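Side-chain contact in hydrogenase expression/formation protein (HypB) (PDB 2WSM), which probably acts as a GTP-hydrolysing, metal-binding maturation factor in the assembly of hydrogenase, dimerising in response to GTP: residues V137-G142 / E168-D173. Residues are numbered along the deposited sequence; the frame is centred on the assembly and turned at random.
Sequences VSVTEG and EAVGAD
The flat peptide group between V139 and T140 meets 168-173 with one face. The methyl of V170 CG2 lies over the carbonyl oxygen on that face, 4.0 Å from V139 O, while A172 CB approaches the same oxygen at a lower tilt, 3.4 Å from V139 O. G142 N reaches this oxygen from the opposite face in the backbone bond that closes the 3-10 turn. A second flat group, the E141 carboxylate, folds back on its own segment: S138 N gives OE2 an almost straight bond of 2.7 Å (N-H...O 172°) from above the carboxylate plane, 49° out of it.

Across the contact the side-chain packing is purely apolar. V139 CB faces A172 CB at 4.0 Å; V139 CG2, set between the backbone N and carbonyl carbon, lies 4.2 Å from V170 CG2. At the exposed margin T140 CG2 approaches V170 CG1 (4.3 Å), its other branch, OG1, being hydrogen-bonded to S138 OG.

G171, with positive phi (82°), ends helix 167-170 in a Schellman motif, after which A172 faces V139 and D173 N-caps helix 174-184 through OD1 and K176 N. The contact thus joins the turn after strand 132-138 to the link between two helices, in a parallel-sheet P-loop NTPase domain. V139 also packs on V174 and M177 of helix 174-184, E141 touches A38 and S41 of the probable P-loop, and backbone bonds tie V137 and V139 to the adjacent strand 158-162.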
ATOM      1  N   VAL A 137      -0.581  -8.748 -12.620  1.00 21.38           N
ATOM      2  CA  VAL A 137       0.869  -8.665 -12.590  1.00 24.00           C
ATOM      3  C   VAL A 137       1.466  -9.201 -13.894  1.00 24.17           C
ATOM      4  O   VAL A 137       1.001 -10.201 -14.448  1.00 25.89           O
ATOM      5  CB  VAL A 137       1.460  -9.410 -11.370  1.00 27.89           C
ATOM      6  CG1 VAL A 137       1.302 -10.921 -11.528  1.00 20.80           C
ATOM      7  CG2 VAL A 137       2.912  -9.041 -11.181  1.00 25.58           C
ATOM      8  N   SER A 138       2.486  -8.519 -14.388  1.00 20.69           N
ATOM      9  CA  SER A 138       3.176  -8.954 -15.593  1.00 29.68           C
ATOM     10  C   SER A 138       4.415  -9.764 -15.205  1.00 28.30           C
ATOM     11  O   SER A 138       5.013  -9.510 -14.156  1.00 23.10           O
ATOM     12  CB  SER A 138       3.551  -7.738 -16.451  1.00 28.03           C
ATOM     13  OG  SER A 138       4.704  -7.989 -17.237  1.00 33.72           O
ATOM     14  N   VAL A 139       4.790 -10.737 -16.039  1.00 26.97           N
ATOM     15  CA  VAL A 139       5.956 -11.577 -15.754  1.00 31.99           C
ATOM     16  C   VAL A 139       7.246 -10.775 -15.778  1.00 31.42           C
ATOM     17  O   VAL A 139       8.251 -11.198 -15.217  1.00 35.15           O
ATOM     18  CB  VAL A 139       6.108 -12.782 -16.727  1.00 25.98           C
ATOM     19  CG1 VAL A 139       4.972 -13.778 -16.545  1.00 24.24           C
ATOM     20  CG2 VAL A 139       6.235 -12.312 -18.175  1.00 29.35           C
ATOM     21  N   THR A 140       7.212  -9.619 -16.429  1.00 33.79           N
ATOM     22  CA  THR A 140       8.387  -8.758 -16.526  1.00 30.38           C
ATOM     23  C   THR A 140       8.699  -8.090 -15.199  1.00 31.15           C
ATOM     24  O   THR A 140       9.732  -7.439 -15.055  1.00 35.40           O
ATOM     25  CB  THR A 140       8.206  -7.673 -17.609  1.00 36.18           C
ATOM     26  OG1 THR A 140       7.137  -6.798 -17.237  1.00 38.68           O
ATOM     27  CG2 THR A 140       7.866  -8.312 -18.947  1.00 39.35           C
ATOM     28  N   GLU A 141       7.809  -8.254 -14.225  1.00 35.33           N
ATOM     29  CA  GLU A 141       8.002  -7.646 -12.909  1.00 32.47           C
ATOM     30  C   GLU A 141       8.849  -8.532 -11.995  1.00 31.44           C
ATOM     31  O   GLU A 141       9.241  -8.118 -10.906  1.00 30.83           O
ATOM     32  CB  GLU A 141       6.652  -7.345 -12.253  1.00 29.74           C
ATOM     33  CG  GLU A 141       5.864  -6.249 -12.949  1.00 36.00           C
ATOM     34  CD  GLU A 141       4.435  -6.139 -12.447  1.00 32.63           C
ATOM     35  OE1 GLU A 141       4.239  -5.922 -11.230  1.00 29.22           O
ATOM     36  OE2 GLU A 141       3.509  -6.264 -13.276  1.00 31.63           O
ATOM     37  N   GLY A 142       9.139  -9.744 -12.448  1.00 33.76           N
ATOM     38  CA  GLY A 142       9.842 -10.705 -11.615  1.00 35.47           C
ATOM     39  C   GLY A 142       8.877 -11.718 -11.028  1.00 31.69           C
ATOM     40  O   GLY A 142       7.776 -11.362 -10.607  1.00 29.83           O
ATOM     41  N   GLU A 168       9.717 -16.840 -20.722  1.00 41.18           N
ATOM     42  CA  GLU A 168      11.016 -17.416 -21.025  1.00 43.13           C
ATOM     43  C   GLU A 168      12.045 -16.326 -21.298  1.00 41.74           C
ATOM     44  O   GLU A 168      13.110 -16.302 -20.690  1.00 42.03           O
ATOM     45  CB  GLU A 168      10.906 -18.354 -22.229  1.00 45.57           C
ATOM     46  CG  GLU A 168      11.830 -19.551 -22.150  1.00 58.78           C
ATOM     47  CD  GLU A 168      11.592 -20.370 -20.898  1.00 50.55           C
ATOM     48  OE1 GLU A 168      10.538 -21.037 -20.817  1.00 56.17           O
ATOM     49  OE2 GLU A 168      12.456 -20.342 -19.997  1.00 47.27           O
ATOM     50  N   ALA A 169      11.707 -15.413 -22.201  1.00 45.05           N
ATOM     51  CA  ALA A 169      12.619 -14.346 -22.610  1.00 44.73           C
ATOM     52  C   ALA A 169      13.172 -13.537 -21.444  1.00 46.30           C
ATOM     53  O   ALA A 169      14.306 -13.065 -21.493  1.00 53.55           O
ATOM     54  CB  ALA A 169      11.941 -13.423 -23.611  1.00 47.64           C
ATOM     55  N   VAL A 170      12.376 -13.366 -20.396  1.00 46.86           N
ATOM     56  CA  VAL A 170      12.793 -12.510 -19.289  1.00 48.76           C
ATOM     57  C   VAL A 170      13.304 -13.300 -18.088  1.00 44.19           C
ATOM     58  O   VAL A 170      13.748 -12.716 -17.097  1.00 52.58           O
ATOM     59  CB  VAL A 170      11.661 -11.561 -18.844  1.00 47.59           C
ATOM     60  CG1 VAL A 170      11.260 -10.659 -19.994  1.00 47.52           C
ATOM     61  CG2 VAL A 170      10.462 -12.357 -18.331  1.00 42.54           C
ATOM     62  N   GLY A 171      13.237 -14.622 -18.177  1.00 40.08           N
ATOM     63  CA  GLY A 171      13.768 -15.481 -17.132  1.00 36.07           C
ATOM     64  C   GLY A 171      12.805 -15.633 -15.978  1.00 36.58           C
ATOM     65  O   GLY A 171      13.212 -15.895 -14.850  1.00 38.84           O
ATOM     66  N   ALA A 172      11.517 -15.473 -16.260  1.00 39.05           N
ATOM     67  CA  ALA A 172      10.501 -15.546 -15.218  1.00 37.31           C
ATOM     68  C   ALA A 172       9.787 -16.889 -15.226  1.00 35.02           C
ATOM     69  O   ALA A 172       9.481 -17.453 -16.279  1.00 37.45           O
ATOM     70  CB  ALA A 172       9.501 -14.399 -15.346  1.00 39.29           C
ATOM     71  N   ASP A 173       9.531 -17.392 -14.028  1.00 38.85           N
ATOM     72  CA  ASP A 173       8.917 -18.692 -13.838  1.00 36.65           C
ATOM     73  C   ASP A 173       7.422 -18.530 -13.598  1.00 32.21           C
ATOM     74  O   ASP A 173       6.995 -18.172 -12.500  1.00 32.99           O
ATOM     75  CB  ASP A 173       9.565 -19.365 -12.631  1.00 35.22           C
ATOM     76  CG  ASP A 173       9.474 -20.860 -12.688  1.00 37.26           C
ATOM     77  OD1 ASP A 173       8.341 -21.388 -12.633  1.00 35.99           O
ATOM     78  OD2 ASP A 173      10.543 -21.503 -12.782  1.00 39.57           O
TER